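Local coordinates for uncharacterized conserved protein (Staphylococcus epidermidis, PDB 3FRM), which is of unknown function but carries a GNAT-type acetyltransferase domain, so it may belong to the N-acetyltransferase superfamily, at residues Leu93-Ile105 against Gln238-Glu252. Numbering follows the deposited sequence.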
loop_
_atom_site.group_PDB
_atom_site.type_symbol
_atom_site.label_atom_id
_atom_site.label_comp_id
_atom_site.label_asym_id
_atom_site.label_seq_id
_atom_site.Cartn_x
_atom_site.Cartn_y
_atom_site.Cartn_z
ATOM N N LEU A 93 23.801 -8.149 4.706
ATOM C CA LEU A 93 23.670 -8.877 5.962
ATOM C C LEU A 93 22.288 -9.587 6.092
ATOM O O LEU A 93 21.954 -10.181 7.129
ATOM C CB LEU A 93 23.999 -7.941 7.135
ATOM C CG LEU A 93 25.489 -7.523 7.239
ATOM C CD1 LEU A 93 25.614 -6.628 8.431
ATOM C CD2 LEU A 93 26.491 -8.734 7.376
ATOM N N GLY A 94 21.505 -9.537 5.020
ATOM C CA GLY A 94 20.285 -10.278 4.936
ATOM C C GLY A 94 19.147 -9.673 5.742
ATOM O O GLY A 94 18.396 -10.436 6.396
ATOM N N PHE A 95 19.025 -8.336 5.748
ATOM C CA PHE A 95 17.890 -7.645 6.410
ATOM C C PHE A 95 16.764 -7.443 5.428
ATOM O O PHE A 95 17.018 -7.352 4.251
ATOM C CB PHE A 95 18.294 -6.237 6.931
ATOM C CG PHE A 95 18.976 -6.248 8.265
ATOM C CD1 PHE A 95 18.268 -5.924 9.410
ATOM C CD2 PHE A 95 20.314 -6.667 8.380
ATOM C CE1 PHE A 95 18.878 -5.981 10.673
ATOM C CE2 PHE A 95 20.968 -6.742 9.651
ATOM C CZ PHE A 95 20.254 -6.384 10.800
ATOM N N GLN A 96 15.529 -7.384 5.920
ATOM C CA GLN A 96 14.397 -6.906 5.165
ATOM C C GLN A 96 14.287 -5.387 5.372
ATOM O O GLN A 96 14.321 -4.907 6.515
ATOM C CB GLN A 96 13.120 -7.498 5.722
ATOM C CG GLN A 96 13.046 -9.017 5.958
ATOM C CD GLN A 96 11.819 -9.385 6.874
ATOM O OE1 GLN A 96 10.825 -8.622 6.954
ATOM N NE2 GLN A 96 11.909 -10.522 7.582
ATOM N N ILE A 97 14.081 -4.640 4.294
ATOM C CA ILE A 97 13.950 -3.185 4.374
ATOM C C ILE A 97 12.510 -2.812 4.182
ATOM O O ILE A 97 11.886 -3.320 3.275
ATOM C CB ILE A 97 14.768 -2.525 3.295
ATOM C CG1 ILE A 97 16.200 -3.006 3.437
ATOM C CG2 ILE A 97 14.746 -1.000 3.419
ATOM C CD1 ILE A 97 17.199 -2.338 2.461
ATOM N N GLY A 98 11.954 -1.935 5.013
ATOM C CA GLY A 98 10.625 -1.468 4.752
ATOM C C GLY A 98 10.474 -0.016 5.161
ATOM O O GLY A 98 11.432 0.601 5.591
ATOM N N VAL A 99 9.270 0.521 5.037
ATOM C CA VAL A 99 8.991 1.903 5.361
ATOM C C VAL A 99 7.750 1.968 6.250
ATOM O O VAL A 99 6.710 1.308 5.984
ATOM C CB VAL A 99 8.779 2.686 4.077
ATOM C CG1 VAL A 99 8.292 4.132 4.348
ATOM C CG2 VAL A 99 10.093 2.744 3.280
ATOM N N LEU A 100 7.858 2.718 7.347
ATOM C CA LEU A 100 6.688 3.048 8.164
ATOM C C LEU A 100 6.222 4.364 7.658
ATOM O O LEU A 100 7.047 5.204 7.319
ATOM C CB LEU A 100 7.079 3.224 9.618
ATOM C CG LEU A 100 7.157 2.045 10.599
ATOM C CD1 LEU A 100 6.850 0.621 10.016
ATOM C CD2 LEU A 100 8.516 2.098 11.313
ATOM N N GLU A 101 4.910 4.552 7.614
ATOM C CA GLU A 101 4.291 5.808 7.174
ATOM C C GLU A 101 3.384 6.356 8.261
ATOM O O GLU A 101 2.523 5.614 8.802
ATOM C CB GLU A 101 3.413 5.551 5.970
ATOM C CG GLU A 101 4.189 5.454 4.703
ATOM C CD GLU A 101 3.405 4.835 3.541
ATOM O OE1 GLU A 101 3.956 4.848 2.405
ATOM O OE2 GLU A 101 2.250 4.358 3.742
ATOM N N LEU A 102 3.589 7.624 8.601
ATOM C CA LEU A 102 2.733 8.263 9.571
ATOM C C LEU A 102 1.521 8.942 8.891
ATOM O O LEU A 102 1.704 9.810 8.025
ATOM C CB LEU A 102 3.520 9.301 10.367
ATOM C CG LEU A 102 2.699 10.121 11.381
ATOM C CD1 LEU A 102 2.268 9.244 12.598
ATOM C CD2 LEU A 102 3.523 11.352 11.869
ATOM N N TYR A 103 0.305 8.526 9.272
ATOM C CA TYR A 103 -0.960 9.181 8.827
ATOM C C TYR A 103 -1.660 9.955 9.915
ATOM O O TYR A 103 -1.700 9.551 11.076
ATOM C CB TYR A 103 -1.937 8.168 8.198
ATOM C CG TYR A 103 -1.379 7.584 6.933
ATOM C CD1 TYR A 103 -1.479 8.260 5.729
ATOM C CD2 TYR A 103 -0.622 6.419 6.959
ATOM C CE1 TYR A 103 -0.921 7.756 4.572
ATOM C CE2 TYR A 103 -0.069 5.892 5.804
ATOM C CZ TYR A 103 -0.234 6.562 4.611
ATOM O OH TYR A 103 0.338 6.058 3.450
ATOM N N VAL A 104 -2.250 11.079 9.531
ATOM C CA VAL A 104 -2.873 11.935 10.514
ATOM C C VAL A 104 -4.234 12.371 10.019
ATOM O O VAL A 104 -4.416 12.526 8.825
ATOM C CB VAL A 104 -1.963 13.155 10.785
ATOM C CG1 VAL A 104 -2.151 14.230 9.705
ATOM C CG2 VAL A 104 -2.295 13.778 12.102
ATOM N N ILE A 105 -5.186 12.582 10.930
ATOM C CA ILE A 105 -6.472 13.145 10.571
ATOM C C ILE A 105 -7.090 13.943 11.739
ATOM O O ILE A 105 -6.778 13.678 12.893
ATOM C CB ILE A 105 -7.434 12.071 10.043
ATOM C CG1 ILE A 105 -8.564 12.781 9.259
ATOM C CG2 ILE A 105 -7.958 11.226 11.195
ATOM C CD1 ILE A 105 -9.632 11.884 8.577
ATOM N N GLN A 238 -10.630 7.287 3.412
ATOM C CA GLN A 238 -11.187 7.861 4.616
ATOM C C GLN A 238 -10.748 9.314 4.900
ATOM O O GLN A 238 -11.328 9.946 5.742
ATOM C CB GLN A 238 -10.908 6.943 5.809
ATOM C CG GLN A 238 -12.116 6.257 6.276
ATOM C CD GLN A 238 -11.869 4.914 6.942
ATOM O OE1 GLN A 238 -12.789 4.100 7.026
ATOM N NE2 GLN A 238 -10.656 4.663 7.403
ATOM N N GLY A 239 -9.716 9.824 4.238
ATOM C CA GLY A 239 -9.305 11.204 4.432
ATOM C C GLY A 239 -7.991 11.429 5.191
ATOM O O GLY A 239 -7.594 12.591 5.396
ATOM N N TYR A 240 -7.318 10.352 5.617
ATOM C CA TYR A 240 -6.100 10.514 6.409
ATOM C C TYR A 240 -5.087 11.206 5.549
ATOM O O TYR A 240 -5.029 10.927 4.356
ATOM C CB TYR A 240 -5.503 9.160 6.833
ATOM C CG TYR A 240 -6.090 8.615 8.103
ATOM C CD1 TYR A 240 -5.499 8.877 9.314
ATOM C CD2 TYR A 240 -7.279 7.865 8.091
ATOM C CE1 TYR A 240 -6.075 8.424 10.483
ATOM C CE2 TYR A 240 -7.847 7.369 9.266
ATOM C CZ TYR A 240 -7.221 7.652 10.452
ATOM O OH TYR A 240 -7.719 7.172 11.633
ATOM N N VAL A 241 -4.328 12.136 6.133
ATOM C CA VAL A 241 -3.230 12.777 5.446
ATOM C C VAL A 241 -1.860 12.206 5.828
ATOM O O VAL A 241 -1.529 12.006 6.977
ATOM C CB VAL A 241 -3.325 14.373 5.415
ATOM C CG1 VAL A 241 -4.669 14.949 5.960
ATOM C CG2 VAL A 241 -2.015 15.092 5.942
ATOM N N TYR A 242 -1.115 11.845 4.806
ATOM C CA TYR A 242 0.215 11.358 4.888
ATOM C C TYR A 242 1.102 12.428 5.468
ATOM O O TYR A 242 1.090 13.584 4.973
ATOM C CB TYR A 242 0.691 11.042 3.477
ATOM C CG TYR A 242 2.149 10.599 3.380
ATOM C CD1 TYR A 242 2.514 9.305 3.721
ATOM C CD2 TYR A 242 3.124 11.475 2.967
ATOM C CE1 TYR A 242 3.835 8.858 3.628
ATOM C CE2 TYR A 242 4.460 11.070 2.871
ATOM C CZ TYR A 242 4.798 9.755 3.189
ATOM O OH TYR A 242 6.086 9.342 3.077
ATOM N N GLN A 243 1.890 12.055 6.482
ATOM C CA GLN A 243 2.768 13.009 7.168
ATOM C C GLN A 243 4.177 12.508 7.538
ATOM O O GLN A 243 4.668 12.856 8.622
ATOM C CB GLN A 243 2.097 13.424 8.477
ATOM C CG GLN A 243 2.716 14.671 9.118
ATOM C CD GLN A 243 1.653 15.631 9.501
ATOM O OE1 GLN A 243 0.820 15.981 8.669
ATOM N NE2 GLN A 243 1.646 16.059 10.764
ATOM N N GLY A 244 4.788 11.662 6.710
ATOM C CA GLY A 244 6.204 11.417 6.813
ATOM C C GLY A 244 6.474 9.924 6.901
ATOM O O GLY A 244 5.548 9.147 7.048
ATOM N N PHE A 245 7.738 9.546 6.778
ATOM C CA PHE A 245 8.083 8.121 6.759
ATOM C C PHE A 245 9.248 7.794 7.656
ATOM O O PHE A 245 9.956 8.684 8.080
ATOM C CB PHE A 245 8.437 7.698 5.321
ATOM C CG PHE A 245 9.632 8.422 4.751
ATOM C CD1 PHE A 245 10.920 7.838 4.813
ATOM C CD2 PHE A 245 9.474 9.685 4.178
ATOM C CE1 PHE A 245 12.040 8.515 4.305
ATOM C CE2 PHE A 245 10.574 10.373 3.645
ATOM C CZ PHE A 245 11.876 9.778 3.704
ATOM N N LYS A 246 9.435 6.512 7.944
ATOM C CA LYS A 246 10.703 5.997 8.509
ATOM C C LYS A 246 11.069 4.740 7.770
ATOM O O LYS A 246 10.203 3.860 7.587
ATOM C CB LYS A 246 10.488 5.563 9.961
ATOM C CG LYS A 246 10.533 6.659 10.987
ATOM C CD LYS A 246 10.837 6.087 12.410
ATOM C CE LYS A 246 10.926 7.303 13.340
ATOM N NZ LYS A 246 11.270 7.091 14.767
ATOM N N TYR A 247 12.340 4.603 7.405
ATOM C CA TYR A 247 12.913 3.318 7.029
ATOM C C TYR A 247 13.082 2.429 8.274
ATOM O O TYR A 247 13.357 2.923 9.356
ATOM C CB TYR A 247 14.276 3.478 6.297
ATOM C CG TYR A 247 14.015 3.775 4.878
ATOM C CD1 TYR A 247 13.777 2.765 3.960
ATOM C CD2 TYR A 247 13.877 5.099 4.463
ATOM C CE1 TYR A 247 13.412 3.061 2.638
ATOM C CE2 TYR A 247 13.544 5.409 3.176
ATOM C CZ TYR A 247 13.309 4.416 2.250
ATOM O OH TYR A 247 12.944 4.825 0.960
ATOM N N HIS A 248 12.965 1.124 8.097
ATOM C CA HIS A 248 13.077 0.194 9.186
ATOM C C HIS A 248 13.508 -1.177 8.619
ATOM O O HIS A 248 13.151 -1.586 7.509
ATOM C CB HIS A 248 11.783 0.123 10.037
ATOM C CG HIS A 248 10.805 -0.891 9.555
ATOM N ND1 HIS A 248 9.810 -0.593 8.645
ATOM C CD2 HIS A 248 10.702 -2.220 9.805
ATOM C CE1 HIS A 248 9.130 -1.690 8.362
ATOM N NE2 HIS A 248 9.642 -2.687 9.062
ATOM N N ILE A 249 14.354 -1.845 9.358
ATOM C CA ILE A 249 14.868 -3.096 8.858
ATOM C C ILE A 249 14.697 -4.150 9.905
ATOM O O ILE A 249 14.720 -3.828 11.083
ATOM C CB ILE A 249 16.349 -2.937 8.467
ATOM C CG1 ILE A 249 17.192 -2.481 9.641
ATOM C CG2 ILE A 249 16.474 -1.873 7.356
ATOM C CD1 ILE A 249 18.687 -2.702 9.373
ATOM N N LEU A 250 14.604 -5.407 9.463
ATOM C CA LEU A 250 14.334 -6.560 10.310
ATOM C C LEU A 250 15.049 -7.771 9.751
ATOM O O LEU A 250 14.975 -8.038 8.546
ATOM C CB LEU A 250 12.804 -6.851 10.344
ATOM C CG LEU A 250 12.294 -8.114 11.101
ATOM C CD1 LEU A 250 12.744 -8.089 12.569
ATOM C CD2 LEU A 250 10.749 -8.161 11.058
ATOM N N LYS A 251 15.764 -8.478 10.626
ATOM C CA LYS A 251 16.309 -9.798 10.349
ATOM C C LYS A 251 15.721 -10.716 11.399
ATOM O O LYS A 251 15.985 -10.557 12.575
ATOM C CB LYS A 251 17.821 -9.833 10.465
ATOM C CG LYS A 251 18.428 -11.129 9.952
ATOM C CD LYS A 251 19.949 -11.036 9.998
ATOM C CE LYS A 251 20.623 -12.295 9.473
ATOM N NZ LYS A 251 22.061 -12.014 9.149
ATOM N N GLU A 252 14.913 -11.672 10.968
ATOM C CA GLU A 252 14.155 -12.500 11.889
ATOM C C GLU A 252 15.037 -13.476 12.658
ATOM O O GLU A 252 14.649 -13.908 13.743
ATOM C CB GLU A 252 13.054 -13.211 11.139
ATOM C CG GLU A 252 11.973 -12.241 10.620
ATOM C CD GLU A 252 10.872 -12.915 9.769
ATOM O OE1 GLU A 252 10.281 -12.200 8.917
ATOM O OE2 GLU A 252 10.579 -14.130 9.950
HETATM O O HOH W 1 14.400 -11.774 7.947
#
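Q96 NE2 is held by two acceptors at the end of the strand pair: E252 OE1 at 2.7 Å, and a water at 2.8 Å that also accepts from the backbone N of E252. The carboxylate oxygen lies close to the Q96 amide plane, yet the donor meets it from above the carboxylate, the two planes being 69° apart. At the same end of the pair, K251 runs out fully extended, CG anti to its backbone N, which brings NZ to 2.7 Å from the carbonyl O of L93, just past helix 84-92. Its CB meanwhile sits over the centre of one F95 ring face, 4.0 Å from the centroid, while I249 CD1 covers the opposite face. Strands 96-105 and 241-251 run antiparallel, their axes at 153°, with paired backbone bonds at Q96–L250, G98–H248, L100–K246 and V104–V241. L102 breaks the alternation: its N donates to G244 O but its O accepts from Q243 N, a register shift of one that defines a beta bulge. G98 N lies over one face of the H248 ring. Further along, V99 CG2 packs over the Y247 ring, 3.8 Å from the centroid, and Y242 turns its edge to the face of Y103 in an offset T-shaped pair (planes at 63°). I105 CG2 closes the far end above the Y240 ring, 3.9 Å from its centroid. With strands 72-75 and 221-225 flanking the pair, this long bulged antiparallel couple joins the two halves of a continuous mixed sheet, an arrangement consistent with two GNAT-like domains sharing one sheet.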